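Local coordinates for probable enoyl-CoA hydratase/isomerase (Pseudomonas aeruginosa, PDB 7BOR), which binds coenzyme A and probably isomerises enoyl-CoA substrates by shifting their double bond between the delta-3 and delta-2 positions, at residues L196-P200 against S201-E205. Sequence-based numbering, arbitrary orientation.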
ATOM      1  N   LEU A 196     -17.283 -12.339   5.546  1.00 41.03           N
ATOM      2  CA  LEU A 196     -18.510 -12.187   6.329  1.00 43.52           C
ATOM      3  C   LEU A 196     -19.141 -13.518   6.733  1.00 45.67           C
ATOM      4  O   LEU A 196     -19.837 -13.575   7.749  1.00 52.55           O
ATOM      5  CB  LEU A 196     -19.525 -11.369   5.539  1.00 41.20           C
ATOM      6  CG  LEU A 196     -18.915 -10.003   5.208  1.00 46.64           C
ATOM      7  CD1 LEU A 196     -19.908  -9.111   4.493  1.00 48.47           C
ATOM      8  CD2 LEU A 196     -18.360  -9.305   6.448  1.00 50.54           C
ATOM      9  N   HIS A 197     -18.914 -14.595   5.983  1.00 44.85           N
ATOM     10  CA  HIS A 197     -19.504 -15.883   6.347  1.00 45.92           C
ATOM     11  C   HIS A 197     -18.719 -16.651   7.400  1.00 46.09           C
ATOM     12  O   HIS A 197     -19.201 -17.692   7.855  1.00 49.11           O
ATOM     13  CB  HIS A 197     -19.622 -16.791   5.132  1.00 44.07           C
ATOM     14  CG  HIS A 197     -20.500 -16.238   4.073  1.00 54.80           C
ATOM     15  ND1 HIS A 197     -21.537 -15.378   4.361  1.00 58.02           N
ATOM     16  CD2 HIS A 197     -20.497 -16.396   2.729  1.00 50.07           C
ATOM     17  CE1 HIS A 197     -22.147 -15.040   3.240  1.00 58.38           C
ATOM     18  NE2 HIS A 197     -21.545 -15.657   2.238  1.00 59.11           N
ATOM     19  N   LEU A 198     -17.525 -16.194   7.768  1.00 43.97           N
ATOM     20  CA  LEU A 198     -16.655 -16.899   8.692  1.00 44.53           C
ATOM     21  C   LEU A 198     -16.730 -16.269  10.083  1.00 49.11           C
ATOM     22  O   LEU A 198     -17.128 -15.109  10.254  1.00 47.56           O
ATOM     23  CB  LEU A 198     -15.211 -16.879   8.172  1.00 40.16           C
ATOM     24  CG  LEU A 198     -15.003 -17.441   6.763  1.00 41.09           C
ATOM     25  CD1 LEU A 198     -13.576 -17.203   6.279  1.00 42.19           C
ATOM     26  CD2 LEU A 198     -15.306 -18.904   6.679  1.00 39.68           C
ATOM     27  N   ALA A 199     -16.324 -17.051  11.075  1.00 46.06           N
ATOM     28  CA  ALA A 199     -16.299 -16.591  12.462  1.00 49.00           C
ATOM     29  C   ALA A 199     -15.337 -15.416  12.609  1.00 49.29           C
ATOM     30  O   ALA A 199     -14.136 -15.569  12.313  1.00 48.71           O
ATOM     31  CB  ALA A 199     -15.882 -17.739  13.375  1.00 47.17           C
ATOM     32  N   PRO A 200     -15.804 -14.232  13.026  1.00 50.48           N
ATOM     33  CA  PRO A 200     -14.894 -13.068  13.038  1.00 52.60           C
ATOM     34  C   PRO A 200     -13.610 -13.306  13.818  1.00 43.76           C
ATOM     35  O   PRO A 200     -12.564 -12.756  13.452  1.00 44.75           O
ATOM     36  CB  PRO A 200     -15.743 -11.940  13.666  1.00 52.62           C
ATOM     37  CG  PRO A 200     -17.169 -12.375  13.495  1.00 50.83           C
ATOM     38  CD  PRO A 200     -17.148 -13.897  13.543  1.00 49.73           C
ATOM     39  N   SER A 201     -13.654 -14.076  14.905  1.00 44.21           N
ATOM     40  CA  SER A 201     -12.451 -14.209  15.720  1.00 42.24           C
ATOM     41  C   SER A 201     -11.533 -15.303  15.196  1.00 38.61           C
ATOM     42  O   SER A 201     -10.326 -15.274  15.459  1.00 38.04           O
ATOM     43  CB  SER A 201     -12.803 -14.497  17.185  1.00 38.33           C
ATOM     44  OG  SER A 201     -13.578 -15.652  17.254  1.00 45.52           O
ATOM     45  N   ALA A 202     -12.071 -16.291  14.486  1.00 38.11           N
ATOM     46  CA  ALA A 202     -11.174 -17.264  13.870  1.00 38.85           C
ATOM     47  C   ALA A 202     -10.344 -16.583  12.789  1.00 32.45           C
ATOM     48  O   ALA A 202      -9.127 -16.773  12.715  1.00 36.18           O
ATOM     49  CB  ALA A 202     -11.970 -18.450  13.317  1.00 35.66           C
ATOM     50  N   VAL A 203     -10.973 -15.711  12.011  1.00 32.82           N
ATOM     51  CA  VAL A 203     -10.262 -15.005  10.956  1.00 36.54           C
ATOM     52  C   VAL A 203      -9.206 -14.098  11.561  1.00 38.60           C
ATOM     53  O   VAL A 203      -8.027 -14.129  11.172  1.00 33.86           O
ATOM     54  CB  VAL A 203     -11.249 -14.200  10.099  1.00 38.07           C
ATOM     55  CG1 VAL A 203     -10.501 -13.283   9.151  1.00 37.08           C
ATOM     56  CG2 VAL A 203     -12.199 -15.131   9.378  1.00 39.34           C
ATOM     57  N   VAL A 204      -9.627 -13.265  12.526  1.00 37.35           N
ATOM     58  CA  VAL A 204      -8.756 -12.275  13.144  1.00 34.32           C
ATOM     59  C   VAL A 204      -7.580 -12.955  13.803  1.00 32.73           C
ATOM     60  O   VAL A 204      -6.425 -12.521  13.672  1.00 29.19           O
ATOM     61  CB  VAL A 204      -9.570 -11.444  14.162  1.00 38.23           C
ATOM     62  CG1 VAL A 204      -8.663 -10.776  15.194  1.00 37.32           C
ATOM     63  CG2 VAL A 204     -10.409 -10.443  13.420  1.00 35.95           C
ATOM     64  N   GLU A 205      -7.856 -14.033  14.518  1.00 31.65           N
ATOM     65  CA  GLU A 205      -6.791 -14.754  15.190  1.00 34.04           C
ATOM     66  C   GLU A 205      -5.898 -15.492  14.217  1.00 32.82           C
ATOM     67  O   GLU A 205      -4.708 -15.638  14.487  1.00 29.75           O
ATOM     68  CB  GLU A 205      -7.356 -15.757  16.169  1.00 33.12           C
ATOM     69  CG  GLU A 205      -6.365 -16.253  17.133  1.00 42.45           C
ATOM     70  CD  GLU A 205      -6.912 -16.182  18.521  1.00 53.27           C
ATOM     71  OE1 GLU A 205      -7.788 -17.025  18.829  1.00 55.47           O
ATOM     72  OE2 GLU A 205      -6.505 -15.256  19.272  1.00 56.72           O
TER
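Ala199 O accepts the amide of Val203 in an i to i+4 bond of 3.2 Å from Val203 N, with an N-H...O angle of 168°, and so begins helix 200-233 from the N-cap position. Leu198, just before the cap, and Val203 close this helix N-terminus with a hydrophobic staple. Pro200 occupies the first turn, where its ring nitrogen, which carries no hydrogen, needs no acceptor. Its carbonyl makes the next bond, Val204 N to Pro200 O at 3.1 Å; Glu205 N to Ser201 O follows. This turn joins helix 182-196 to helix 200-233 at the surface of the crotonase fold, away from the coenzyme A site.

In the staple, beside the first bond, Leu198 CB lies 3.7 Å from Val203 CG2, the two side chains crossing at about a right angle. With CG1 anti to the backbone N (chi1 170°), Val203 turns CG2 back toward the loop. Val203 also packs on Pro94, while Arg49 holds the loop by hydrogen bonding through NH1 to Leu198 O. Ala199 CB meets Ala202 CB at 4.0 Å, and Val204 CG2, one turn after Pro200, comes to 3.2 Å of Pro200 O.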